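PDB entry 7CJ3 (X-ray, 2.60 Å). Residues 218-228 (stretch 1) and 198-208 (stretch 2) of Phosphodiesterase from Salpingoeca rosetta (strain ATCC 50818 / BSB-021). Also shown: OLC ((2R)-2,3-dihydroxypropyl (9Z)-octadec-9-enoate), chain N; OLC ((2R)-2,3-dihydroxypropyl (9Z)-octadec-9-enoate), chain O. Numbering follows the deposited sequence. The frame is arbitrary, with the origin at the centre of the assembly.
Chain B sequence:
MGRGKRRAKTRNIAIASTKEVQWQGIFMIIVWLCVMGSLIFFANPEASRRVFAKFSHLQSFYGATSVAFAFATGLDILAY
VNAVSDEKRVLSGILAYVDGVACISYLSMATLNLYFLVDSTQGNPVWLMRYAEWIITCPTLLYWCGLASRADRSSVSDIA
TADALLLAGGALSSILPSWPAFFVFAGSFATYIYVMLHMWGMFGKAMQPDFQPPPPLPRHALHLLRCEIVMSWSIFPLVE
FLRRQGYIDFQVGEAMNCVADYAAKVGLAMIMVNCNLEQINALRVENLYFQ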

# COMPACT_ATOMS: atom_id res chain seq x y z
N PRO B 218 -12.67 -3.55 21.80
CA PRO B 218 -13.91 -4.30 21.97
C PRO B 218 -13.76 -5.77 21.54
O PRO B 218 -12.82 -6.13 20.80
CB PRO B 218 -14.92 -3.54 21.09
CG PRO B 218 -14.08 -2.86 20.04
CD PRO B 218 -12.77 -2.55 20.73
N ARG B 219 -14.72 -6.57 22.00
CA ARG B 219 -14.82 -8.04 21.81
C ARG B 219 -14.66 -8.37 20.33
O ARG B 219 -13.85 -9.25 20.00
CB ARG B 219 -16.17 -8.49 22.39
CG ARG B 219 -16.18 -9.94 22.86
CD ARG B 219 -17.53 -10.45 23.29
NE ARG B 219 -17.44 -11.91 23.36
CZ ARG B 219 -17.69 -12.74 22.35
NH1 ARG B 219 -18.06 -12.28 21.17
NH2 ARG B 219 -17.55 -14.03 22.55
N HIS B 220 -15.39 -7.68 19.43
CA HIS B 220 -15.40 -8.05 18.00
C HIS B 220 -13.98 -7.88 17.44
O HIS B 220 -13.57 -8.74 16.63
CB HIS B 220 -16.45 -7.27 17.20
CG HIS B 220 -16.72 -7.90 15.86
ND1 HIS B 220 -17.12 -7.16 14.74
CD2 HIS B 220 -16.55 -9.17 15.43
CE1 HIS B 220 -17.23 -7.97 13.70
NE2 HIS B 220 -16.89 -9.21 14.09
N ALA B 221 -13.27 -6.83 17.84
CA ALA B 221 -11.96 -6.45 17.25
C ALA B 221 -10.88 -7.44 17.69
O ALA B 221 -10.05 -7.79 16.86
CB ALA B 221 -11.62 -5.04 17.63
N LEU B 222 -10.92 -7.90 18.94
CA LEU B 222 -10.03 -8.99 19.43
C LEU B 222 -10.21 -10.23 18.54
O LEU B 222 -9.21 -10.91 18.27
CB LEU B 222 -10.33 -9.31 20.90
CG LEU B 222 -9.47 -8.54 21.93
CD1 LEU B 222 -10.03 -7.16 22.18
CD2 LEU B 222 -9.38 -9.29 23.25
N HIS B 223 -11.43 -10.51 18.06
CA HIS B 223 -11.71 -11.70 17.22
C HIS B 223 -11.15 -11.50 15.82
O HIS B 223 -10.52 -12.44 15.28
CB HIS B 223 -13.21 -12.05 17.19
CG HIS B 223 -13.47 -13.31 16.43
ND1 HIS B 223 -14.08 -13.31 15.19
CD2 HIS B 223 -13.11 -14.58 16.68
CE1 HIS B 223 -14.12 -14.54 14.73
NE2 HIS B 223 -13.52 -15.33 15.61
N LEU B 224 -11.41 -10.34 15.22
CA LEU B 224 -10.92 -9.98 13.86
C LEU B 224 -9.38 -10.01 13.84
O LEU B 224 -8.81 -10.46 12.82
CB LEU B 224 -11.48 -8.61 13.48
CG LEU B 224 -12.95 -8.69 13.09
CD1 LEU B 224 -13.45 -7.31 12.70
CD2 LEU B 224 -13.16 -9.67 11.94
N LEU B 225 -8.73 -9.63 14.94
CA LEU B 225 -7.26 -9.67 15.05
C LEU B 225 -6.74 -11.12 15.00
O LEU B 225 -5.84 -11.37 14.16
CB LEU B 225 -6.85 -8.93 16.32
CG LEU B 225 -6.82 -7.40 16.18
CD1 LEU B 225 -6.43 -6.73 17.49
CD2 LEU B 225 -5.89 -6.96 15.06
N ARG B 226 -7.22 -12.02 15.85
CA ARG B 226 -6.75 -13.43 15.90
C ARG B 226 -7.05 -14.18 14.58
O ARG B 226 -6.29 -15.13 14.23
CB ARG B 226 -7.33 -14.17 17.10
CG ARG B 226 -8.84 -14.28 17.14
CD ARG B 226 -9.27 -15.03 18.39
NE ARG B 226 -10.70 -15.27 18.50
CZ ARG B 226 -11.26 -16.05 19.42
NH1 ARG B 226 -10.52 -16.67 20.32
NH2 ARG B 226 -12.56 -16.23 19.46
N CYS B 227 -8.11 -13.80 13.86
CA CYS B 227 -8.47 -14.34 12.52
C CYS B 227 -7.48 -13.78 11.49
O CYS B 227 -7.02 -14.53 10.63
CB CYS B 227 -9.91 -14.00 12.13
SG CYS B 227 -11.23 -14.84 13.06
N GLU B 228 -7.14 -12.50 11.59
CA GLU B 228 -6.24 -11.83 10.63
C GLU B 228 -4.87 -12.53 10.63
O GLU B 228 -4.36 -12.80 9.51
CB GLU B 228 -6.11 -10.36 10.99
CG GLU B 228 -5.53 -9.50 9.88
CD GLU B 228 -4.02 -9.42 9.77
OE1 GLU B 228 -3.59 -9.10 8.65
OE2 GLU B 228 -3.27 -9.64 10.76
C18 OLC N . -1.37 -24.26 8.02
C10 OLC N . -7.02 -21.52 15.93
C9 OLC N . -8.16 -21.76 16.62
C17 OLC N . -2.46 -24.46 9.07
C11 OLC N . -5.95 -22.52 15.61
C8 OLC N . -8.59 -23.06 17.22
C24 OLC N . -14.10 -18.95 24.70
C16 OLC N . -2.42 -23.52 10.29
C12 OLC N . -5.23 -22.13 14.33
C7 OLC N . -9.59 -22.82 18.35
C15 OLC N . -3.23 -24.06 11.48
C13 OLC N . -4.72 -23.37 13.55
C6 OLC N . -9.49 -23.88 19.46
C14 OLC N . -3.90 -22.93 12.29
C5 OLC N . -8.35 -23.72 20.50
C4 OLC N . -8.45 -22.58 21.56
C3 OLC N . -9.84 -21.93 21.76
C2 OLC N . -9.86 -20.55 22.47
C21 OLC N . -12.93 -17.97 22.63
C1 OLC N . -11.14 -19.77 22.08
C22 OLC N . -14.16 -17.91 23.57
O19 OLC N . -11.64 -19.92 20.96
O25 OLC N . -15.06 -18.59 25.68
O23 OLC N . -14.37 -16.60 24.14
O20 OLC N . -11.84 -18.85 23.02
C18 OLC O . 4.81 -32.69 11.08
C10 OLC O . 2.06 -28.69 18.18
C9 OLC O . 1.66 -28.10 19.30
C17 OLC O . 4.63 -33.34 12.44
C11 OLC O . 1.18 -29.50 17.26
C8 OLC O . 0.26 -28.19 19.83
C24 OLC O . -3.44 -30.75 27.43
C16 OLC O . 4.28 -32.26 13.49
C12 OLC O . 2.06 -30.46 16.46
C7 OLC O . 0.07 -27.32 21.08
C15 OLC O . 3.11 -32.63 14.41
C13 OLC O . 1.93 -30.35 14.94
C6 OLC O . -1.09 -27.90 21.87
C14 OLC O . 1.87 -31.72 14.24
C5 OLC O . -1.92 -26.90 22.65
C4 OLC O . -1.07 -26.17 23.66
C3 OLC O . -0.54 -27.01 24.83
C2 OLC O . -1.65 -27.66 25.68
C21 OLC O . -2.76 -28.85 28.92
C1 OLC O . -1.24 -27.85 27.13
C22 OLC O . -3.93 -29.48 28.15
O19 OLC O . -0.08 -28.10 27.43
O25 OLC O . -3.96 -30.83 26.09
O23 OLC O . -5.04 -29.77 29.04
O20 OLC O . -2.22 -27.74 28.22
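Stretch 2 198-208: HMWGMFGKAMQ

Stretch 2 is part of a helix that begins earlier in the chain and runs antiparallel to the helix that starts at Arg 219, just after Pro 218 at the N-cap position. The angle between the N-to-C directions is 173°, and the axes approach to 9.5 Å. The register follows from the nearest CA atoms: Arg 219 CA to Met 207 CA is 5.1 Å, Leu 222 CA to Phe 203 CA 5.9 Å, and Arg 226 CA to Trp 200 CA 5.8 Å. These pairs are spaced by three or four residues on each helix, as expected for two nearly antiparallel helices meeting along one face each. The two stretches bury 718 Å² between them, both sides summed.

Two side chains interlock. Arg 226 points its CA-to-CB bond toward stretch 2 and sits among Trp 200, Phe 203, Gly 204 and Met 207. With chi1 at 61° (p) and chi2, chi3 and chi4 all near 180°, the chain is extended beyond CB, which carries the guanidinium out along the flank of the partner helix to the Trp 200 ring. There it lies flat on Trp 200, with centres 4.0 Å apart and planes at 11°. Arg 226 CZ is 4.0 Å from the centroid of the five-membered ring, a cation-pi arrangement, while Arg 226 CD stands 3.7 Å from the centroid of the six-membered ring, only 9° off its normal. The indole thus receives both the charged group and the aliphatic part of the same side chain. On the opposite face of the guanidinium lies the sulfur of Met 207, SD to Arg 226 NH2 being 3.4 Å. The polar supplement is modest: Arg 226 NH1 gives a weak hydrogen bond to Trp 200 O (3.4 Å, 149°). Trp 200 NE1 and Arg 226 NH1 lie 3.3 Å apart, but both are donors. The hydrogen bond of Trp 200 NE1 goes instead to O19 of the chain N OLC, at 3.0 Å.

Trp 200 reaches this position although its CA-to-CB bond points sideways: chi1 of -169° (t) and chi2 of -86° bring the ring nearer to stretch 1. The lipid covers its other face, with C9 of the chain N OLC over it. Gly 204 leaves room beside this site, since an ideal CB would lie 2.5 Å from O20 of the same lipid.

Met 207 is the second knob, set among Arg 219, Leu 222, His 223 and Arg 226. Its chi angles, -77° (m), 163° (t) and 83° (p), extend the chain and then turn the methyl, so that Met 207 CE lies 3.5 Å from His 223 CB and over one face of the Arg 219 guanidinium. Arg 219 NE also makes a weak hydrogen bond to Met 207 O (3.1 Å, 124°).

Beside these sites the packing is apolar. Leu 222, whose chi1 of -92° falls between wells, places CD2 3.4 Å from Ala 206 CB and CG 3.8 Å from Phe 203 CD1. The Phe 203 ring (chi1 -84°, m) also reaches Leu 225, CE1 to CB being 3.9 Å.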

# COMPACT_ATOMS: atom_id res chain seq x y z
N HIS B 198 -1.93 -20.72 21.07
CA HIS B 198 -1.76 -19.93 22.31
C HIS B 198 -2.10 -18.47 22.04
O HIS B 198 -2.72 -17.85 22.94
CB HIS B 198 -0.38 -20.12 22.92
CG HIS B 198 -0.27 -21.36 23.75
ND1 HIS B 198 0.09 -22.57 23.23
CD2 HIS B 198 -0.49 -21.54 25.08
CE1 HIS B 198 0.12 -23.46 24.22
NE2 HIS B 198 -0.25 -22.85 25.36
N MET B 199 -1.76 -17.96 20.86
CA MET B 199 -2.18 -16.59 20.45
C MET B 199 -3.71 -16.53 20.45
O MET B 199 -4.25 -15.54 21.01
CB MET B 199 -1.67 -16.25 19.05
CG MET B 199 -2.05 -14.85 18.62
SD MET B 199 -3.61 -14.74 17.66
CE MET B 199 -3.29 -15.98 16.40
N TRP B 200 -4.35 -17.52 19.81
CA TRP B 200 -5.83 -17.66 19.72
C TRP B 200 -6.39 -17.68 21.16
O TRP B 200 -7.33 -16.91 21.44
CB TRP B 200 -6.20 -18.90 18.88
CG TRP B 200 -7.66 -18.98 18.52
CD1 TRP B 200 -8.66 -19.53 19.28
CD2 TRP B 200 -8.30 -18.48 17.33
NE1 TRP B 200 -9.86 -19.40 18.64
CE2 TRP B 200 -9.67 -18.74 17.46
CE3 TRP B 200 -7.85 -17.82 16.19
CZ2 TRP B 200 -10.60 -18.37 16.49
CZ3 TRP B 200 -8.76 -17.46 15.22
CH2 TRP B 200 -10.12 -17.73 15.37
N GLY B 201 -5.75 -18.43 22.05
CA GLY B 201 -6.11 -18.55 23.48
C GLY B 201 -6.22 -17.21 24.19
O GLY B 201 -7.28 -16.94 24.79
N MET B 202 -5.16 -16.40 24.15
CA MET B 202 -5.03 -15.19 25.00
C MET B 202 -6.02 -14.11 24.55
O MET B 202 -6.54 -13.39 25.42
CB MET B 202 -3.59 -14.65 25.02
CG MET B 202 -3.10 -14.08 23.71
SD MET B 202 -1.51 -13.18 23.89
CE MET B 202 -0.39 -14.54 24.22
N PHE B 203 -6.30 -14.02 23.24
CA PHE B 203 -7.39 -13.18 22.69
C PHE B 203 -8.75 -13.67 23.20
O PHE B 203 -9.61 -12.81 23.46
CB PHE B 203 -7.40 -13.22 21.17
CG PHE B 203 -6.45 -12.24 20.56
CD1 PHE B 203 -6.74 -10.89 20.58
CD2 PHE B 203 -5.28 -12.66 19.95
CE1 PHE B 203 -5.88 -9.98 19.99
CE2 PHE B 203 -4.41 -11.74 19.38
CZ PHE B 203 -4.72 -10.41 19.39
N GLY B 204 -8.93 -14.99 23.31
CA GLY B 204 -10.14 -15.64 23.84
C GLY B 204 -10.35 -15.32 25.32
O GLY B 204 -11.48 -14.90 25.69
N LYS B 205 -9.32 -15.53 26.15
CA LYS B 205 -9.39 -15.20 27.60
C LYS B 205 -9.97 -13.79 27.75
O LYS B 205 -10.92 -13.60 28.57
CB LYS B 205 -8.02 -15.38 28.24
CG LYS B 205 -7.59 -16.83 28.43
CD LYS B 205 -6.10 -17.02 28.59
CE LYS B 205 -5.70 -18.48 28.56
NZ LYS B 205 -4.26 -18.70 28.81
N ALA B 206 -9.58 -12.86 26.87
CA ALA B 206 -9.85 -11.40 26.95
C ALA B 206 -11.22 -11.04 26.36
O ALA B 206 -11.72 -9.97 26.69
CB ALA B 206 -8.76 -10.64 26.26
N MET B 207 -11.79 -11.90 25.52
CA MET B 207 -13.12 -11.66 24.91
C MET B 207 -14.23 -11.96 25.93
O MET B 207 -15.36 -11.48 25.68
CB MET B 207 -13.31 -12.53 23.67
CG MET B 207 -12.59 -12.03 22.46
SD MET B 207 -12.43 -13.31 21.20
CE MET B 207 -14.04 -13.15 20.41
N GLN B 208 -13.93 -12.67 27.03
CA GLN B 208 -14.94 -13.04 28.07
C GLN B 208 -15.50 -11.77 28.72
O GLN B 208 -14.79 -10.76 28.88
CB GLN B 208 -14.37 -14.01 29.09
CG GLN B 208 -14.04 -15.34 28.43
CD GLN B 208 -13.11 -16.26 29.19
OE1 GLN B 208 -12.84 -16.07 30.38
NE2 GLN B 208 -12.60 -17.28 28.49